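Local coordinates for protein methyltransferase FkbM (PDB 2PY6) that probably transfers methyl groups to an acceptor that is not known, at residues V231-S236 and I339-E344; R254-E259 and T285-G290; N294-P299 and I323-I328. All blocks are in the same frame, centred on the assembly; numbering follows the deposited sequence.

Contact 1 of 3, residues V231-S236 and I339-E344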
loop_
_atom_site.group_PDB
_atom_site.type_symbol
_atom_site.label_atom_id
_atom_site.label_comp_id
_atom_site.label_asym_id
_atom_site.label_seq_id
_atom_site.Cartn_x
_atom_site.Cartn_y
_atom_site.Cartn_z
ATOM N N VAL A 231 8.175 34.880 -11.069
ATOM C CA VAL A 231 9.532 34.370 -10.940
ATOM C C VAL A 231 9.393 33.278 -9.865
ATOM O O VAL A 231 9.049 33.534 -8.690
ATOM C CB VAL A 231 10.564 35.453 -10.533
ATOM C CG1 VAL A 231 11.963 34.861 -10.364
ATOM C CG2 VAL A 231 10.581 36.583 -11.559
ATOM N N ASP A 232 9.598 32.044 -10.306
ATOM C CA ASP A 232 9.537 30.867 -9.431
ATOM C C ASP A 232 10.994 30.526 -9.094
ATOM O O ASP A 232 11.665 29.740 -9.772
ATOM C CB ASP A 232 8.800 29.760 -10.159
ATOM C CG ASP A 232 8.706 28.490 -9.374
ATOM O OD1 ASP A 232 9.245 28.412 -8.251
ATOM O OD2 ASP A 232 8.101 27.549 -9.921
ATOM N N CYS A 233 11.469 31.135 -8.013
ATOM C CA CYS A 233 12.847 31.026 -7.599
ATOM C C CYS A 233 12.966 29.857 -6.619
ATOM O O CYS A 233 12.411 29.903 -5.511
ATOM C CB CYS A 233 13.282 32.389 -7.023
ATOM S SG CYS A 233 14.995 32.537 -6.697
ATOM N N GLY A 234 13.688 28.821 -7.052
ATOM C CA GLY A 234 13.811 27.539 -6.346
ATOM C C GLY A 234 12.604 26.704 -6.785
ATOM O O GLY A 234 11.798 26.286 -5.965
ATOM N N ALA A 235 12.473 26.481 -8.093
ATOM C CA ALA A 235 11.297 25.800 -8.681
ATOM C C ALA A 235 11.129 24.317 -8.339
ATOM O O ALA A 235 10.030 23.810 -8.483
ATOM C CB ALA A 235 11.221 26.021 -10.169
ATOM N N SER A 236 12.205 23.681 -7.853
ATOM C CA SER A 236 12.276 22.274 -7.428
ATOM C C SER A 236 11.631 21.286 -8.387
ATOM O O SER A 236 12.172 21.015 -9.448
ATOM C CB SER A 236 11.716 22.106 -6.002
ATOM O OG SER A 236 12.457 22.903 -5.127
ATOM N N ILE A 339 7.078 37.393 -7.108
ATOM C CA ILE A 339 8.303 36.628 -6.876
ATOM C C ILE A 339 8.096 35.674 -5.669
ATOM O O ILE A 339 7.847 36.101 -4.524
ATOM C CB ILE A 339 9.583 37.502 -6.696
ATOM C CG1 ILE A 339 9.807 38.398 -7.918
ATOM C CG2 ILE A 339 10.851 36.598 -6.490
ATOM C CD1 ILE A 339 10.777 39.516 -7.697
ATOM N N LYS A 340 8.131 34.382 -5.979
ATOM C CA LYS A 340 8.097 33.317 -4.995
ATOM C C LYS A 340 9.555 32.931 -4.820
ATOM O O LYS A 340 10.283 32.819 -5.832
ATOM C CB LYS A 340 7.272 32.132 -5.498
ATOM C CG LYS A 340 7.465 30.801 -4.649
ATOM C CD LYS A 340 8.618 29.967 -5.224
ATOM C CE LYS A 340 8.851 28.723 -4.558
ATOM N NZ LYS A 340 9.472 27.816 -5.520
HETATM N N MSE A 341 9.991 32.737 -3.577
HETATM C CA MSE A 341 11.377 32.401 -3.291
HETATM C C MSE A 341 11.496 31.381 -2.166
HETATM O O MSE A 341 11.025 31.615 -1.031
HETATM C CB MSE A 341 12.170 33.644 -2.915
HETATM C CG MSE A 341 13.680 33.411 -2.850
HETATM SE SE MSE A 341 14.727 34.932 -2.392
HETATM C CE MSE A 341 14.613 35.821 -3.960
ATOM N N ASP A 342 12.131 30.252 -2.498
ATOM C CA ASP A 342 12.480 29.228 -1.540
ATOM C C ASP A 342 13.733 28.534 -2.070
ATOM O O ASP A 342 13.622 27.582 -2.838
ATOM C CB ASP A 342 11.373 28.206 -1.381
ATOM C CG ASP A 342 11.688 27.154 -0.323
ATOM O OD1 ASP A 342 12.657 27.290 0.468
ATOM O OD2 ASP A 342 10.949 26.172 -0.296
ATOM N N ILE A 343 14.907 28.994 -1.633
ATOM C CA ILE A 343 16.185 28.457 -2.143
ATOM C C ILE A 343 17.132 27.949 -1.077
ATOM O O ILE A 343 17.006 28.298 0.091
ATOM C CB ILE A 343 16.874 29.511 -3.087
ATOM C CG1 ILE A 343 17.257 30.793 -2.346
ATOM C CG2 ILE A 343 15.895 29.864 -4.223
ATOM C CD1 ILE A 343 18.214 31.720 -3.113
ATOM N N GLU A 344 18.065 27.085 -1.474
ATOM C CA GLU A 344 19.072 26.557 -0.509
ATOM C C GLU A 344 20.155 27.612 -0.137
ATOM O O GLU A 344 20.622 27.688 1.017
ATOM C CB GLU A 344 19.734 25.258 -1.032
HETATM O O HOH W 1 12.427 25.208 -3.446
HETATM O O HOH W 2 8.173 24.810 -6.016
#
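Cys233 and Met341, the latter a selenomethionine, meet on one face of two adjacent parallel strands, where SG of Cys233 lies 4.2 Å from CG of Met341 and 3.8 Å from CG2 of Ile343. One pair back, Val231 and Ile339 run side by side, CB of Val231 lying 4.0 Å from CG1 of Ile339. Ile328 of helix 328-331 packs over Val231, Cys233 and Met341.

Between the strands, Lys340 N bonds to Val231 O, Cys233 N to Lys340 O and Asp342 N to Cys233 O. The face of Asp232 and Lys340 is polar. A chi2 of -90° bends the lysine chain and brings CD beside OD1 of Asp232. NZ of Lys340 then makes a 2.8 Å salt bridge to Asp232 OD1, meeting it nearly along its C-O axis. The same NZ reaches Gly234 O at 2.8 Å from 62° above the carbonyl plane. At the outer edge a water joins Gly234 O, Asp342 O and Ser236 OG.

The buried ammonium is thus probably balanced by the carboxylate of Asp232 while also holding the first turn after strand 229-233, the glycine-rich loop that in class I methyltransferases typically curves round the cofactor.

Contact 2 of 3, residues R254-E259 and T285-G290. With EDO (1,2-ethanediol), chain D.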
loop_
_atom_site.group_PDB
_atom_site.type_symbol
_atom_site.label_atom_id
_atom_site.label_comp_id
_atom_site.label_asym_id
_atom_site.label_seq_id
_atom_site.Cartn_x
_atom_site.Cartn_y
_atom_site.Cartn_z
ATOM N N ARG A 254 3.318 34.940 -17.821
ATOM C CA ARG A 254 4.665 34.427 -17.912
ATOM C C ARG A 254 5.103 33.739 -16.646
ATOM O O ARG A 254 4.699 34.127 -15.551
ATOM C CB ARG A 254 5.592 35.610 -18.167
ATOM C CG ARG A 254 6.967 35.332 -18.729
ATOM C CD ARG A 254 7.001 34.730 -20.112
ATOM N NE ARG A 254 8.389 34.675 -20.588
ATOM C CZ ARG A 254 9.320 33.817 -20.168
ATOM N NH1 ARG A 254 9.045 32.861 -19.267
ATOM N NH2 ARG A 254 10.540 33.899 -20.661
ATOM N N VAL A 255 5.905 32.685 -16.796
ATOM C CA VAL A 255 6.555 32.076 -15.647
ATOM C C VAL A 255 8.022 31.826 -15.958
ATOM O O VAL A 255 8.340 31.163 -16.919
ATOM C CB VAL A 255 5.866 30.776 -15.176
ATOM C CG1 VAL A 255 6.659 30.149 -14.038
ATOM C CG2 VAL A 255 4.424 31.070 -14.730
ATOM N N TRP A 256 8.906 32.378 -15.132
ATOM C CA TRP A 256 10.336 32.092 -15.208
ATOM C C TRP A 256 10.685 31.197 -14.037
ATOM O O TRP A 256 10.673 31.629 -12.890
ATOM C CB TRP A 256 11.162 33.341 -15.069
ATOM C CG TRP A 256 10.931 34.393 -16.073
ATOM C CD1 TRP A 256 11.547 34.514 -17.293
ATOM C CD2 TRP A 256 10.079 35.531 -15.928
ATOM N NE1 TRP A 256 11.118 35.647 -17.912
ATOM C CE2 TRP A 256 10.231 36.307 -17.096
ATOM C CE3 TRP A 256 9.223 35.987 -14.907
ATOM C CZ2 TRP A 256 9.542 37.509 -17.294
ATOM C CZ3 TRP A 256 8.553 37.168 -15.099
ATOM C CH2 TRP A 256 8.687 37.909 -16.298
HETATM N N MSE A 257 10.966 29.934 -14.324
HETATM C CA MSE A 257 11.338 28.974 -13.310
HETATM C C MSE A 257 12.871 28.873 -13.191
HETATM O O MSE A 257 13.541 28.545 -14.174
HETATM C CB MSE A 257 10.746 27.598 -13.649
HETATM C CG MSE A 257 9.237 27.557 -13.745
HETATM SE SE MSE A 257 8.535 25.769 -13.969
HETATM C CE MSE A 257 8.447 25.217 -12.575
ATOM N N ILE A 258 13.392 29.112 -11.981
ATOM C CA ILE A 258 14.841 29.117 -11.688
ATOM C C ILE A 258 15.178 28.000 -10.722
ATOM O O ILE A 258 14.686 27.989 -9.596
ATOM C CB ILE A 258 15.292 30.474 -11.072
ATOM C CG1 ILE A 258 14.779 31.654 -11.937
ATOM C CG2 ILE A 258 16.821 30.536 -10.904
ATOM C CD1 ILE A 258 15.039 32.984 -11.305
ATOM N N GLU A 259 16.011 27.049 -11.163
ATOM C CA GLU A 259 16.384 25.934 -10.327
ATOM C C GLU A 259 17.782 25.408 -10.708
ATOM O O GLU A 259 17.965 25.031 -11.855
ATOM C CB GLU A 259 15.328 24.832 -10.532
ATOM C CG GLU A 259 15.696 23.490 -9.906
ATOM C CD GLU A 259 15.848 23.573 -8.412
ATOM O OE1 GLU A 259 14.992 24.226 -7.726
ATOM O OE2 GLU A 259 16.797 22.942 -7.901
ATOM N N THR A 285 9.391 29.313 -19.016
ATOM C CA THR A 285 10.783 28.932 -19.294
ATOM C C THR A 285 11.481 28.447 -18.029
ATOM O O THR A 285 11.175 28.866 -16.903
ATOM C CB THR A 285 11.625 30.053 -19.903
ATOM O OG1 THR A 285 11.490 31.221 -19.100
ATOM C CG2 THR A 285 11.206 30.336 -21.349
ATOM N N VAL A 286 12.438 27.566 -18.230
ATOM C CA VAL A 286 13.240 27.003 -17.151
ATOM C C VAL A 286 14.682 27.502 -17.288
ATOM O O VAL A 286 15.244 27.511 -18.379
ATOM C CB VAL A 286 13.207 25.474 -17.177
ATOM C CG1 VAL A 286 14.089 24.898 -16.014
ATOM C CG2 VAL A 286 11.742 24.967 -17.109
ATOM N N HIS A 287 15.249 27.951 -16.165
ATOM C CA HIS A 287 16.592 28.509 -16.128
ATOM C C HIS A 287 17.372 27.713 -15.132
ATOM O O HIS A 287 17.125 27.848 -13.949
ATOM C CB HIS A 287 16.515 29.992 -15.744
ATOM C CG HIS A 287 15.533 30.747 -16.590
ATOM N ND1 HIS A 287 15.897 31.412 -17.732
ATOM C CD2 HIS A 287 14.187 30.882 -16.491
ATOM C CE1 HIS A 287 14.824 31.937 -18.293
ATOM N NE2 HIS A 287 13.773 31.639 -17.555
ATOM N N GLY A 288 18.273 26.870 -15.641
ATOM C CA GLY A 288 19.121 25.960 -14.854
ATOM C C GLY A 288 20.311 26.652 -14.217
ATOM O O GLY A 288 21.440 26.441 -14.586
ATOM N N CYS A 289 20.020 27.495 -13.244
ATOM C CA CYS A 289 21.007 28.259 -12.512
ATOM C C CYS A 289 20.407 28.525 -11.158
ATOM O O CYS A 289 19.203 28.287 -10.913
ATOM C CB CYS A 289 21.311 29.621 -13.196
ATOM S SG CYS A 289 19.915 30.767 -13.324
ATOM N N GLY A 290 21.263 29.042 -10.295
ATOM C CA GLY A 290 20.864 29.513 -8.998
ATOM C C GLY A 290 20.684 31.019 -9.052
ATOM O O GLY A 290 21.243 31.698 -9.912
HETATM C C1 EDO D . 20.177 30.103 -16.977
HETATM O O1 EDO D . 21.590 29.909 -16.926
HETATM C C2 EDO D . 19.826 30.379 -18.440
HETATM O O2 EDO D . 18.448 30.720 -18.618
#
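Arg254 points the end of its guanidinium at Thr285, and both NH1 (2.9 Å) and NH2 (3.2 Å) of Arg254 donate to the single atom OG1 of Thr285, which lies close to the guanidinium plane. A chi1 of 51° puts OG1 between the backbone N and the carbonyl carbon of the threonine. There it also shares a hydrogen bond of 2.8 Å with NE2 of His287, two residues along the same strand, so three nitrogens converge on one hydroxyl.

The indole of Trp256 lies beside the arginine chain, with CG of Arg254 over one face of the ring and Trp256 NE1 over a face of the guanidinium, offset toward the rim; NE1 itself bonds to Asp333. NE2 of His287 sits at the edge of the indole, 3.6 Å from CD1 of Trp256, and the ring planes meet obliquely at 42°. The other ring nitrogen of His287, ND1, donates to O2 of an ethanediol, probably from the crystallisation liquor, at 2.8 Å.

Farther along the same face, CG2 of Ile258 rests 3.9 Å from SG of Cys289, beyond an inverse gamma turn centred on Gly288. Met257 and Val286 occupy the reverse face, under helix 262-274, as expected of a right-handed beta-alpha-beta unit. A parallel ladder ties the backbones, running from Thr285 N to Val255 O through to Glu259 N to His287 O.

Glu259 follows the strand directly, OE1 accepting from Ser236 N and OE2 from Asp261 N and Asn264 ND2. Class I methyltransferases commonly place an acidic residue here to bind the cofactor ribose, a role consistent with this position. OG1 of Thr285 thus gathers two guanidinium N-H groups and NE2 of His287, whereas the carboxylate of Glu259 takes N-H groups from two loops and helix 262-274.

Contact 3 of 3, residues N294-P299 and I323-I328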
loop_
_atom_site.group_PDB
_atom_site.type_symbol
_atom_site.label_atom_id
_atom_site.label_comp_id
_atom_site.label_asym_id
_atom_site.label_seq_id
_atom_site.Cartn_x
_atom_site.Cartn_y
_atom_site.Cartn_z
ATOM N N ASN A 294 25.109 38.268 -8.178
ATOM C CA ASN A 294 25.767 38.543 -9.409
ATOM C C ASN A 294 25.938 37.279 -10.209
ATOM O O ASN A 294 25.337 36.241 -9.861
ATOM C CB ASN A 294 27.024 39.383 -9.153
ATOM C CG ASN A 294 27.915 38.811 -8.119
ATOM O OD1 ASN A 294 27.863 37.623 -7.813
ATOM N ND2 ASN A 294 28.787 39.665 -7.577
ATOM N N THR A 295 26.651 37.397 -11.329
ATOM C CA THR A 295 26.863 36.314 -12.232
ATOM C C THR A 295 28.197 35.630 -11.928
ATOM O O THR A 295 29.256 36.225 -12.095
ATOM C CB THR A 295 26.840 36.841 -13.648
ATOM O OG1 THR A 295 25.587 37.512 -13.881
ATOM C CG2 THR A 295 27.033 35.701 -14.661
ATOM N N ILE A 296 28.127 34.372 -11.494
ATOM C CA ILE A 296 29.306 33.610 -11.130
ATOM C C ILE A 296 29.041 32.101 -11.174
ATOM O O ILE A 296 27.947 31.656 -10.897
ATOM C CB ILE A 296 29.791 34.018 -9.727
ATOM C CG1 ILE A 296 31.193 33.467 -9.441
ATOM C CG2 ILE A 296 28.759 33.628 -8.650
ATOM C CD1 ILE A 296 31.769 33.998 -8.126
ATOM N N ARG A 297 30.069 31.350 -11.568
ATOM C CA ARG A 297 30.052 29.911 -11.659
ATOM C C ARG A 297 30.796 29.377 -10.443
ATOM O O ARG A 297 31.963 29.677 -10.266
ATOM C CB ARG A 297 30.732 29.468 -12.936
ATOM C CG ARG A 297 30.685 27.989 -13.120
ATOM C CD ARG A 297 31.005 27.597 -14.520
ATOM N NE ARG A 297 30.871 26.154 -14.684
ATOM C CZ ARG A 297 29.731 25.473 -14.866
ATOM N NH1 ARG A 297 28.543 26.070 -14.907
ATOM N NH2 ARG A 297 29.788 24.150 -15.001
ATOM N N VAL A 298 30.094 28.588 -9.629
ATOM C CA VAL A 298 30.588 28.108 -8.341
ATOM C C VAL A 298 30.198 26.649 -8.062
ATOM O O VAL A 298 29.229 26.147 -8.649
ATOM C CB VAL A 298 29.983 28.962 -7.152
ATOM C CG1 VAL A 298 30.258 30.447 -7.345
ATOM C CG2 VAL A 298 28.503 28.732 -7.006
ATOM N N PRO A 299 30.946 25.962 -7.163
ATOM C CA PRO A 299 30.555 24.597 -6.753
ATOM C C PRO A 299 29.196 24.597 -6.069
ATOM O O PRO A 299 28.893 25.519 -5.308
ATOM C CB PRO A 299 31.629 24.218 -5.740
ATOM C CG PRO A 299 32.793 25.072 -6.082
ATOM C CD PRO A 299 32.204 26.377 -6.509
ATOM N N ILE A 323 27.688 25.039 -10.592
ATOM C CA ILE A 323 26.463 25.654 -11.107
ATOM C C ILE A 323 26.709 27.100 -11.523
ATOM O O ILE A 323 27.632 27.745 -11.036
ATOM C CB ILE A 323 25.270 25.635 -10.116
ATOM C CG1 ILE A 323 25.576 26.382 -8.825
ATOM C CG2 ILE A 323 24.801 24.176 -9.851
ATOM C CD1 ILE A 323 24.301 26.866 -8.127
ATOM N N ASP A 324 25.863 27.591 -12.427
ATOM C CA ASP A 324 25.852 29.003 -12.766
ATOM C C ASP A 324 24.899 29.664 -11.779
ATOM O O ASP A 324 23.860 29.091 -11.453
ATOM C CB ASP A 324 25.331 29.244 -14.173
ATOM C CG ASP A 324 26.311 28.810 -15.252
ATOM O OD1 ASP A 324 27.533 28.762 -15.018
ATOM O OD2 ASP A 324 25.849 28.540 -16.365
ATOM N N VAL A 325 25.286 30.836 -11.294
ATOM C CA VAL A 325 24.508 31.667 -10.394
ATOM C C VAL A 325 24.388 32.993 -11.160
ATOM O O VAL A 325 25.370 33.484 -11.732
ATOM C CB VAL A 325 25.213 31.857 -9.011
ATOM C CG1 VAL A 325 24.493 32.896 -8.133
ATOM C CG2 VAL A 325 25.313 30.526 -8.281
ATOM N N ARG A 326 23.170 33.519 -11.231
ATOM C CA ARG A 326 22.885 34.738 -11.940
ATOM C C ARG A 326 21.887 35.524 -11.124
ATOM O O ARG A 326 21.142 34.912 -10.348
ATOM C CB ARG A 326 22.216 34.377 -13.261
ATOM C CG ARG A 326 23.061 33.469 -14.188
ATOM C CD ARG A 326 22.267 33.183 -15.453
ATOM N NE ARG A 326 21.991 34.412 -16.186
ATOM C CZ ARG A 326 21.057 34.544 -17.124
ATOM N NH1 ARG A 326 20.274 33.544 -17.464
ATOM N NH2 ARG A 326 20.913 35.710 -17.722
ATOM N N PRO A 327 21.868 36.865 -11.280
ATOM C CA PRO A 327 20.838 37.644 -10.621
ATOM C C PRO A 327 19.509 37.567 -11.386
ATOM O O PRO A 327 19.520 37.503 -12.610
ATOM C CB PRO A 327 21.405 39.079 -10.638
ATOM C CG PRO A 327 22.223 39.113 -11.856
ATOM C CD PRO A 327 22.801 37.729 -12.017
ATOM N N ILE A 328 18.406 37.574 -10.642
ATOM C CA ILE A 328 17.033 37.544 -11.199
ATOM C C ILE A 328 16.779 38.624 -12.260
ATOM O O ILE A 328 16.169 38.335 -13.280
ATOM C CB ILE A 328 15.976 37.648 -10.057
ATOM C CG1 ILE A 328 15.913 36.318 -9.311
ATOM C CG2 ILE A 328 14.559 37.968 -10.598
ATOM C CD1 ILE A 328 15.328 36.386 -7.922
HETATM O O HOH W 3 24.014 36.770 -15.634
#
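Val298 and Val325 form the close-packed side of this antiparallel pair, their CG2 atoms 3.9 Å apart, with CG1 of Ile323 4.2 Å from CG2 of Val298. Ile296 lies alongside Val325, its CG2 4.0 Å from CB of Val325. Beneath these branches, Ile296 with Val325 and Val298 with Ile323 are hydrogen-bonded pairs, each joined by two backbone bonds; the shortest is Ile323 N to Val298 O at 2.7 Å. The strand directions are strongly twisted, 136° apart.

The other face is polar and looser. Arg297, in the non-hydrogen-bonded pair with Asp324, runs extended from CG to NE, and a turn about the CD-NE bond then places CZ so that NH1 meets OD1 of Asp324, a salt bridge of 2.9 Å. The oxygen sits near the guanidinium plane, yet NH1 approaches it from 61° above the carboxylate plane, the two flat groups being turned 67° apart. At the other end of the pair, OG1 of Thr295 touches CD of Pro327 at 3.4 Å, just before helix 328-331. A water accepts from NE of Arg326 close by, and NH2 of that arginine forms a salt bridge with Asp330.

Backbone bonding and a thin strip of branched side chains therefore hold this antiparallel surface pair, whose connecting loop is largely unmodelled, while an ion pair through one nitrogen contributes on the solvent side.

How the contacts relate
Contacts 1 and 2, with centres 9 Å apart, join neighbouring strands of one seven-stranded mixed sheet, in the order 284-287, 254-258, 229-233, 338-341; the full order 3-2-1-4-5-7-6 is that of the class I methyltransferase fold. Contact 3 belongs to a separate three-stranded sheet, its centre about 13 Å from contact 2 and 15 Å from contact 1. Along the chain, contact 2 closes before contact 3 opens, and both fall between the two strands of contact 1. Gly290 links contacts 2 and 3 through probable backbone hydrogen bonds to Asp324 and Arg326, another joins Asp232 N to Trp256 O between contacts 1 and 2, and their strand ends are probably the cofactor side.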